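Heavy metal cation tricomponent efflux pump ZneA(CzcA-like) (Cupriavidus metallidurans, PDB 4K0J) works as a zinc ion/proton antiporter of the resistance-nodulation-cell division superfamily, probably the inner-membrane pump of a three-component heavy-metal efflux system. Local coordinates at residues 142-147 with 311-315; 149-153 with 277-281; 172-176 with 593-599; 209-215 with 227-233. All coordinates share one frame; numbering follows the deposited sequence.

Interaction 1 of 4, residues 142-147 with 311-315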
# COMPACT_ATOMS: atom_id res chain seq x y z
N LEU C 142 36.40 12.82 8.19
CA LEU C 142 37.31 12.17 9.11
C LEU C 142 38.61 12.98 9.20
O LEU C 142 39.38 13.03 8.25
CB LEU C 142 37.63 10.75 8.62
CG LEU C 142 36.76 9.56 9.04
CD1 LEU C 142 36.63 9.50 10.56
CD2 LEU C 142 35.39 9.62 8.40
N VAL C 143 38.85 13.61 10.35
CA VAL C 143 40.14 14.28 10.55
C VAL C 143 41.12 13.48 11.40
O VAL C 143 40.72 12.69 12.26
CB VAL C 143 40.01 15.69 11.16
CG1 VAL C 143 39.22 16.60 10.25
CG2 VAL C 143 39.40 15.61 12.55
N SER C 144 42.39 13.71 11.11
CA SER C 144 43.50 13.10 11.84
C SER C 144 44.76 13.87 11.48
O SER C 144 44.80 14.60 10.49
CB SER C 144 43.66 11.64 11.45
OG SER C 144 44.75 11.06 12.14
N LYS C 145 45.80 13.71 12.29
CA LYS C 145 47.08 14.36 12.02
C LYS C 145 48.12 13.32 11.64
O LYS C 145 49.07 13.62 10.91
CB LYS C 145 47.54 15.17 13.24
CG LYS C 145 46.63 16.35 13.57
CD LYS C 145 47.19 17.21 14.70
CE LYS C 145 46.36 18.48 14.88
NZ LYS C 145 46.89 19.37 15.95
N THR C 146 47.91 12.10 12.12
CA THR C 146 48.88 11.02 12.00
C THR C 146 48.44 9.92 11.03
O THR C 146 49.27 9.14 10.56
CB THR C 146 49.15 10.36 13.36
OG1 THR C 146 48.02 9.57 13.74
CG2 THR C 146 49.41 11.41 14.41
N ARG C 147 47.14 9.84 10.75
CA ARG C 147 46.62 8.74 9.95
C ARG C 147 46.56 9.05 8.46
O ARG C 147 46.32 10.20 8.06
CB ARG C 147 45.24 8.33 10.46
CG ARG C 147 45.00 6.84 10.33
CD ARG C 147 44.16 6.32 11.48
NE ARG C 147 44.75 6.64 12.78
CZ ARG C 147 45.63 5.87 13.41
NH1 ARG C 147 46.04 4.74 12.85
NH2 ARG C 147 46.11 6.23 14.59
N LEU C 311 36.25 4.71 17.18
CA LEU C 311 37.39 5.15 16.37
C LEU C 311 38.71 5.17 17.14
O LEU C 311 38.72 5.35 18.35
CB LEU C 311 37.11 6.53 15.77
CG LEU C 311 35.98 6.63 14.75
CD1 LEU C 311 35.94 8.02 14.13
CD2 LEU C 311 36.11 5.56 13.68
N PRO C 312 39.83 4.97 16.42
CA PRO C 312 41.14 5.18 17.02
C PRO C 312 41.26 6.63 17.46
O PRO C 312 40.57 7.50 16.92
CB PRO C 312 42.10 4.93 15.86
CG PRO C 312 41.37 4.01 14.97
CD PRO C 312 39.93 4.44 15.05
N LYS C 313 42.11 6.88 18.45
CA LYS C 313 42.32 8.24 18.91
C LYS C 313 43.01 9.06 17.82
O LYS C 313 43.66 8.50 16.93
CB LYS C 313 43.11 8.24 20.22
CG LYS C 313 42.25 8.25 21.48
CD LYS C 313 41.09 7.26 21.42
CE LYS C 313 41.56 5.82 21.57
NZ LYS C 313 40.43 4.83 21.52
N ASP C 314 42.86 10.38 17.89
CA ASP C 314 43.27 11.29 16.82
C ASP C 314 42.69 10.85 15.48
O ASP C 314 43.35 10.91 14.45
CB ASP C 314 44.79 11.44 16.73
CG ASP C 314 45.20 12.63 15.86
OD1 ASP C 314 45.06 13.78 16.32
OD2 ASP C 314 45.65 12.40 14.72
N VAL C 315 41.46 10.37 15.54
CA VAL C 315 40.63 10.21 14.36
C VAL C 315 39.25 10.64 14.82
O VAL C 315 38.60 9.95 15.61
CB VAL C 315 40.61 8.76 13.84
CG1 VAL C 315 39.40 8.53 12.94
CG2 VAL C 315 41.89 8.45 13.09

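Interaction 2 of 4, residues 149-153 with 277-281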
# COMPACT_ATOMS: atom_id res chain seq x y z
N LEU C 149 45.30 8.57 4.38
CA LEU C 149 44.01 8.55 3.69
C LEU C 149 43.44 7.15 3.43
O LEU C 149 42.22 6.98 3.36
CB LEU C 149 44.10 9.34 2.38
CG LEU C 149 42.76 9.74 1.77
CD1 LEU C 149 41.98 10.61 2.74
CD2 LEU C 149 42.95 10.44 0.45
N ARG C 150 44.30 6.15 3.28
CA ARG C 150 43.83 4.78 3.10
C ARG C 150 43.23 4.27 4.41
O ARG C 150 42.14 3.68 4.42
CB ARG C 150 44.95 3.86 2.58
CG ARG C 150 44.52 2.41 2.33
CD ARG C 150 44.86 1.48 3.52
NE ARG C 150 44.39 0.11 3.32
CZ ARG C 150 44.68 -0.90 4.13
NH1 ARG C 150 45.46 -0.70 5.19
NH2 ARG C 150 44.21 -2.12 3.89
N GLU C 151 43.94 4.50 5.51
CA GLU C 151 43.45 4.11 6.83
C GLU C 151 42.14 4.80 7.17
O GLU C 151 41.20 4.18 7.67
CB GLU C 151 44.49 4.39 7.91
CG GLU C 151 45.71 3.49 7.83
CD GLU C 151 46.50 3.46 9.13
OE1 GLU C 151 46.66 2.35 9.70
OE2 GLU C 151 46.98 4.52 9.57
N LEU C 152 42.06 6.09 6.86
CA LEU C 152 40.83 6.84 7.04
C LEU C 152 39.72 6.32 6.13
O LEU C 152 38.54 6.39 6.47
CB LEU C 152 41.06 8.33 6.78
CG LEU C 152 42.05 8.96 7.76
CD1 LEU C 152 42.02 10.47 7.64
CD2 LEU C 152 41.74 8.51 9.18
N SER C 153 40.11 5.79 4.97
CA SER C 153 39.13 5.25 4.04
C SER C 153 38.52 3.98 4.60
O SER C 153 37.31 3.80 4.56
CB SER C 153 39.76 4.98 2.67
OG SER C 153 40.21 6.18 2.08
N PRO C 277 43.99 18.95 0.39
CA PRO C 277 43.57 18.63 -0.97
C PRO C 277 42.92 17.25 -1.07
O PRO C 277 42.09 17.04 -1.95
CB PRO C 277 44.89 18.63 -1.76
CG PRO C 277 45.94 19.14 -0.80
CD PRO C 277 45.44 18.80 0.55
N ASP C 278 43.30 16.33 -0.19
CA ASP C 278 42.85 14.95 -0.31
C ASP C 278 42.37 14.33 1.00
O ASP C 278 43.14 13.67 1.69
CB ASP C 278 43.99 14.09 -0.87
CG ASP C 278 43.49 12.98 -1.76
OD1 ASP C 278 42.26 12.86 -1.93
OD2 ASP C 278 44.33 12.23 -2.30
N THR C 279 41.10 14.53 1.33
CA THR C 279 40.52 13.85 2.48
C THR C 279 39.27 13.02 2.11
O THR C 279 39.11 12.62 0.96
CB THR C 279 40.25 14.81 3.66
OG1 THR C 279 39.70 14.09 4.76
CG2 THR C 279 39.31 15.94 3.26
N ILE C 280 38.40 12.76 3.08
CA ILE C 280 37.25 11.89 2.84
C ILE C 280 36.03 12.30 3.66
O ILE C 280 36.13 12.59 4.84
CB ILE C 280 37.61 10.42 3.13
CG1 ILE C 280 36.38 9.53 3.01
CG2 ILE C 280 38.26 10.29 4.50
CD1 ILE C 280 36.71 8.05 3.02
N GLN C 281 34.86 12.32 3.02
CA GLN C 281 33.66 12.84 3.66
C GLN C 281 32.45 11.94 3.52
O GLN C 281 32.39 11.06 2.65
CB GLN C 281 33.30 14.19 3.05
CG GLN C 281 32.54 14.04 1.75
CD GLN C 281 31.69 15.24 1.45
OE1 GLN C 281 31.89 16.32 2.02
NE2 GLN C 281 30.73 15.06 0.56

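Interaction 3 of 4, residues 172-176 with 593-599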
# COMPACT_ATOMS: atom_id res chain seq x y z
N ASP C 172 20.49 6.31 3.93
CA ASP C 172 21.83 5.91 3.51
C ASP C 172 22.86 6.99 3.77
O ASP C 172 22.52 8.14 4.07
CB ASP C 172 21.85 5.51 2.03
CG ASP C 172 23.08 4.69 1.66
OD1 ASP C 172 23.69 4.11 2.59
OD2 ASP C 172 23.43 4.62 0.46
N VAL C 173 24.13 6.61 3.67
CA VAL C 173 25.26 7.51 3.83
C VAL C 173 26.08 7.52 2.55
O VAL C 173 26.40 6.46 2.00
CB VAL C 173 26.17 7.08 4.98
CG1 VAL C 173 26.86 8.29 5.59
CG2 VAL C 173 25.37 6.34 6.03
N ALA C 174 26.42 8.71 2.07
CA ALA C 174 27.17 8.86 0.82
C ALA C 174 28.64 9.21 1.04
O ALA C 174 28.95 10.28 1.57
CB ALA C 174 26.50 9.90 -0.05
N ASN C 175 29.54 8.32 0.63
CA ASN C 175 30.96 8.60 0.76
C ASN C 175 31.50 9.40 -0.42
O ASN C 175 31.01 9.26 -1.54
CB ASN C 175 31.76 7.30 0.89
CG ASN C 175 33.26 7.52 0.81
OD1 ASN C 175 33.80 8.39 1.49
ND2 ASN C 175 33.93 6.76 -0.05
N PHE C 176 32.50 10.23 -0.17
CA PHE C 176 33.22 10.92 -1.23
C PHE C 176 34.67 11.14 -0.81
O PHE C 176 34.93 11.80 0.20
CB PHE C 176 32.54 12.26 -1.55
CG PHE C 176 32.99 12.88 -2.86
CD1 PHE C 176 32.05 13.35 -3.76
CD2 PHE C 176 34.33 13.05 -3.16
CE1 PHE C 176 32.44 13.94 -4.95
CE2 PHE C 176 34.72 13.64 -4.34
CZ PHE C 176 33.78 14.09 -5.24
N GLN C 593 34.06 19.21 -3.85
CA GLN C 593 33.82 17.84 -4.30
C GLN C 593 34.07 17.76 -5.80
O GLN C 593 33.13 17.80 -6.60
CB GLN C 593 32.39 17.42 -4.01
CG GLN C 593 31.95 17.67 -2.60
CD GLN C 593 30.48 17.37 -2.41
OE1 GLN C 593 29.90 17.69 -1.38
NE2 GLN C 593 29.87 16.77 -3.43
N VAL C 594 35.33 17.66 -6.20
CA VAL C 594 35.62 17.56 -7.62
C VAL C 594 35.45 16.11 -8.06
O VAL C 594 35.91 15.20 -7.39
CB VAL C 594 37.03 18.12 -8.00
CG1 VAL C 594 37.94 18.19 -6.78
CG2 VAL C 594 37.68 17.30 -9.11
N GLY C 595 34.74 15.91 -9.16
CA GLY C 595 34.58 14.57 -9.70
C GLY C 595 33.43 13.80 -9.08
O GLY C 595 32.44 14.38 -8.62
N ARG C 596 33.56 12.47 -9.08
CA ARG C 596 32.49 11.57 -8.67
C ARG C 596 32.80 10.85 -7.36
O ARG C 596 33.94 10.83 -6.90
CB ARG C 596 32.20 10.55 -9.77
CG ARG C 596 33.33 9.54 -9.97
CD ARG C 596 33.07 8.62 -11.15
NE ARG C 596 33.04 9.35 -12.42
CZ ARG C 596 32.84 8.77 -13.60
NH1 ARG C 596 32.65 7.46 -13.68
NH2 ARG C 596 32.83 9.51 -14.70
N ASN C 597 31.77 10.24 -6.77
CA ASN C 597 31.90 9.54 -5.50
C ASN C 597 31.90 8.01 -5.62
O ASN C 597 32.59 7.44 -6.46
CB ASN C 597 30.81 9.99 -4.54
CG ASN C 597 29.57 10.48 -5.26
OD1 ASN C 597 29.66 11.05 -6.35
ND2 ASN C 597 28.40 10.27 -4.66
N ASP C 598 31.11 7.35 -4.78
CA ASP C 598 31.09 5.89 -4.77
C ASP C 598 29.83 5.31 -5.39
O ASP C 598 29.89 4.39 -6.21
CB ASP C 598 31.27 5.36 -3.34
CG ASP C 598 32.66 5.66 -2.77
OD1 ASP C 598 33.12 4.89 -1.90
OD2 ASP C 598 33.28 6.65 -3.20
N GLU C 599 28.68 5.86 -5.00
CA GLU C 599 27.37 5.34 -5.42
C GLU C 599 27.13 5.47 -6.92
O GLU C 599 27.04 4.47 -7.64
CB GLU C 599 26.25 6.03 -4.65
CG GLU C 599 26.28 5.80 -3.14
CD GLU C 599 27.29 6.68 -2.44
OE1 GLU C 599 27.73 7.68 -3.04
OE2 GLU C 599 27.64 6.37 -1.28

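Interaction 4 of 4, residues 209-215 with 227-233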
# COMPACT_ATOMS: atom_id res chain seq x y z
N ASN C 209 39.11 -20.59 -8.70
CA ASN C 209 39.70 -21.27 -7.54
C ASN C 209 39.64 -20.43 -6.26
O ASN C 209 40.58 -20.41 -5.47
CB ASN C 209 41.14 -21.73 -7.83
CG ASN C 209 42.06 -20.58 -8.17
OD1 ASN C 209 42.67 -19.97 -7.29
ND2 ASN C 209 42.19 -20.28 -9.46
N ASN C 210 38.51 -19.76 -6.06
CA ASN C 210 38.26 -19.05 -4.82
C ASN C 210 36.93 -19.48 -4.21
O ASN C 210 35.92 -18.79 -4.33
CB ASN C 210 38.29 -17.54 -5.03
CG ASN C 210 37.95 -16.77 -3.77
OD1 ASN C 210 38.72 -16.77 -2.81
ND2 ASN C 210 36.79 -16.11 -3.77
N ALA C 211 36.94 -20.65 -3.57
CA ALA C 211 35.72 -21.18 -2.97
C ALA C 211 36.03 -22.06 -1.77
O ALA C 211 37.08 -22.69 -1.70
CB ALA C 211 34.91 -21.96 -4.01
N ASN C 212 35.10 -22.08 -0.82
CA ASN C 212 35.22 -22.93 0.35
C ASN C 212 34.08 -23.94 0.39
O ASN C 212 33.04 -23.67 0.99
CB ASN C 212 35.20 -22.09 1.63
CG ASN C 212 36.58 -21.62 2.03
OD1 ASN C 212 37.49 -21.55 1.21
ND2 ASN C 212 36.74 -21.29 3.31
N ALA C 213 34.27 -25.08 -0.24
CA ALA C 213 33.26 -26.13 -0.23
C ALA C 213 33.05 -26.68 1.18
O ALA C 213 33.91 -26.55 2.05
CB ALA C 213 33.63 -27.24 -1.19
N GLY C 214 31.88 -27.28 1.40
CA GLY C 214 31.61 -28.00 2.62
C GLY C 214 31.26 -29.42 2.25
O GLY C 214 30.61 -29.66 1.24
N GLY C 215 31.71 -30.37 3.06
CA GLY C 215 31.46 -31.78 2.78
C GLY C 215 30.32 -32.37 3.58
O GLY C 215 30.21 -33.59 3.69
N VAL C 227 32.38 -31.32 7.50
CA VAL C 227 33.62 -31.24 6.74
C VAL C 227 33.81 -29.87 6.11
O VAL C 227 32.93 -29.37 5.41
CB VAL C 227 33.70 -32.31 5.65
CG1 VAL C 227 35.03 -32.22 4.93
CG2 VAL C 227 33.51 -33.70 6.26
N ARG C 228 34.95 -29.26 6.38
CA ARG C 228 35.25 -27.95 5.83
C ARG C 228 36.44 -27.97 4.89
O ARG C 228 37.57 -28.24 5.30
CB ARG C 228 35.54 -26.95 6.94
CG ARG C 228 34.31 -26.41 7.59
CD ARG C 228 34.67 -25.49 8.74
NE ARG C 228 35.61 -24.45 8.34
CZ ARG C 228 35.93 -23.41 9.10
NH1 ARG C 228 36.79 -22.50 8.65
NH2 ARG C 228 35.40 -23.27 10.31
N GLY C 229 36.19 -27.69 3.61
CA GLY C 229 37.25 -27.42 2.67
C GLY C 229 37.45 -25.91 2.61
O GLY C 229 36.49 -25.16 2.54
N VAL C 230 38.70 -25.48 2.64
CA VAL C 230 39.00 -24.05 2.63
C VAL C 230 39.90 -23.70 1.46
O VAL C 230 41.04 -24.16 1.37
CB VAL C 230 39.68 -23.60 3.94
CG1 VAL C 230 40.07 -22.14 3.85
CG2 VAL C 230 38.74 -23.83 5.12
N GLY C 231 39.38 -22.88 0.55
CA GLY C 231 40.13 -22.47 -0.62
C GLY C 231 39.97 -20.99 -0.91
O GLY C 231 40.41 -20.50 -1.95
N LEU C 232 39.34 -20.29 0.02
CA LEU C 232 39.15 -18.85 -0.10
C LEU C 232 40.50 -18.13 0.04
O LEU C 232 41.24 -18.37 0.99
CB LEU C 232 38.18 -18.37 0.98
CG LEU C 232 37.56 -16.98 0.82
CD1 LEU C 232 36.64 -16.92 -0.39
CD2 LEU C 232 36.81 -16.58 2.08
N ILE C 233 40.81 -17.26 -0.92
CA ILE C 233 42.06 -16.50 -0.89
C ILE C 233 42.03 -15.47 0.25
O ILE C 233 41.00 -14.86 0.51
CB ILE C 233 42.34 -15.80 -2.24
CG1 ILE C 233 43.67 -15.07 -2.21
CG2 ILE C 233 41.21 -14.85 -2.62
CD1 ILE C 233 43.92 -14.22 -3.42

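Interaction 1 of 4, residues 142-147 with 311-315
Asp314 reaches across to the turn that follows strand 135-143 and gathers several of its polar atoms around one carboxylate oxygen. The main bond runs from Lys145 N to Asp314 OD2, 2.8 Å long and nearly straight at 168°; the N-H arrives on the syn side of the carboxylate, a little out of its plane. Thr146 N adds a weak, longer bond to the same oxygen. With CG anti to the backbone N (chi1 -166°), the carboxylate of Asp314 is brought up to these two amides. Ser144 OG stands between two acceptors of one residue, 2.7 Å from Asp314 O and 3.0 Å from Asp314 OD2, and its single proton can serve either. As an acceptor the same hydroxyl is committed within its own turn, since Arg147 N donates to Ser144 OG over 3.0 Å. The backbone approach is completed by a CA-H...O contact from Val315 CA to Val143 O. Beside this polar knot, Arg147 lays its bent chain across Val315, whose CG2 comes to 3.4 Å from Arg147 NE, near the guanidinium plane, while Pro312 CB lies over one face of the group. Glu151 is a distant, weak ionic partner of that arginine. At the buried end, Leu142 CD1 packs against Val315 CG1 at 3.8 Å and touches Leu311 CD1 as well. Ser144 and Arg147 form an ST motif, here closing the strand-to-helix turn of a beta-alpha-beta unit and fastening it to the helix-to-strand connection 311-315 of the same subdomain.

Interaction 2 of 4, residues 149-153 with 277-281
Leu149 touches Asp278 and Thr279, just before strand 280-287, through its outer carbons, and its path from CB outward shows how one leucine can join the first turn of a helix to the entry of a strand. CB leaves the helix toward the loop, and with CG anti to the backbone N (chi1 -163°) the branch point comes to 3.9 Å from Asp278 O. From there the two methyls part company. CD1 settles against the backbone, 3.4 Å from Asp278 O and 3.6 Å from Thr279 CA. CD2 goes to the Asp278 side chain, where it is almost equally far from the carbon and both oxygens of the carboxylate and so sits over its flat face, 3.4 Å from Asp278 CG. The charge itself is answered by a salt bridge to Arg267. Further along, Ile280 takes over: its CG2 lies 4.1 Å from Leu152 CB, while CD1 reaches Ser153 CA at 3.8 Å. Within the helix, Leu149 O accepts from Ser153 N and from Ser153 OG, on opposite faces of its carbonyl plane; that hydroxyl also bonds to Leu179 N. Helix 149-164 thus rests on the beginning of strand 280-287, which lies between strands 135-143 and 170-177, with Ile280 also touching Asn175, and Thr279 bonding through its backbone to Leu271 of strand 269-272.

Interaction 3 of 4, residues 172-176 with 593-599
A contact between two subdomains of the periplasmic porter region joins strand 170-177 to the loop leaving strand 587-595, with Phe176 and Asn175 as its main anchors. The two strands belong to separate alpha/beta sandwiches, which by the topology of the family correspond to the PN2 and PC1 subdomains of AcrB. The short strand segments run at 72° to each other, and residues of one strand meet backbone and side chains of the other segment. Phe176, its CG anti to the backbone N, sends its ring into the curve of residues 593-597. Gln593 CB covers one face in a CH-pi contact, 4.0 Å from the ring centroid. On the opposite face Arg596 O lies toward the rim. The outer edge points at carbonyl oxygens, with Phe176 CZ 3.2 Å from Val594 O and 3.6 Å from Gly595 O, so the slightly positive ring hydrogens probably favour this setting. Gly595 has backbone angles that call for glycine, at the point where the chain curves round the ring. Asn597 presses on Phe176 CD1 through CB at 3.7 Å, although this residue is poorly ordered. Farther along, the also poorly ordered Glu599 accepts a weak bond from Asn175 N at OE2. Asn175 divides its amide between the two subdomains: OD1 accepts from Gln156 of helix 149-164, whereas ND2 crosses the boundary to Asp598 OD1, at 2.8 Å and 159°. Asp598 OD1 lies in the plane of the Asn175 amide, whereas ND2 approaches from above the carboxylate plane; the two planes are 86° apart.

Interaction 4 of 4, residues 209-215 with 227-233
Asn210 OD1 receives the amide of Ile233 at 2.9 Å, in a nearly straight bond (167°) that arrives almost along the C=O axis. Two residues on, Asn212 repeats the device: its OD1 faces both Gly231 N and Leu232 N and accepts from each, though the modelled lengths are too short to be trusted. Asparagine side chains thus supply cross-strand acceptors beyond the regular strands. Leu232 CD1 lies beside the Asn210 amide, 3.2 Å from Asn210 OD1. The Asn212 and Val230 side chains lie side by side, with Asn212 ND2 3.5 Å from Val230 CG1, and Asn212 ND2 hydrogen-bonds to Glu60 of the second subunit. Beyond the asparagines ordinary backbone bonds take over, Gly229 N to Ala213 O at 3.0 Å and Gly215 N to Val227 O at 2.8 Å, flanking the antiparallel non-hydrogen-bonded pair Gly214 and Arg228. Arg228 forms salt bridges with Glu59 and Glu60 of that subunit. This is the base of hairpin 214-230, as in the intersubunit arm of AcrB. Strand 223-230 pairs in parallel with a strand of the second subunit, so the sheet runs on across the interface, while Asn210, Leu232 and Ile233 pack on strand 741-747 and Ile233 on helix 236-239.

In the fold
Interactions 1, 2 and 3 gather around the sheet holding strands 135-143, 170-177 and 280-287, interaction 3 linking it to strand 587-595 of another sheet. Interactions 1 and 2 touch, their centres about 10 Å apart, where Leu152 meets Arg147 and Val315; interactions 2 and 3 lie about 12 Å apart by centres and join at Gln281 and Phe176 on neighbouring strands. Along the chain, their first segments come in order, helix 149-164 between strands 135-143 and 170-177, and their partners return after residue 276. Interaction 4 falls in the intervening excursion, its centre 35 to 37 Å from the others. Three contacts thus lie in or at the edge of one subdomain, while the fourth is at the base of the hairpin that reaches the second subunit.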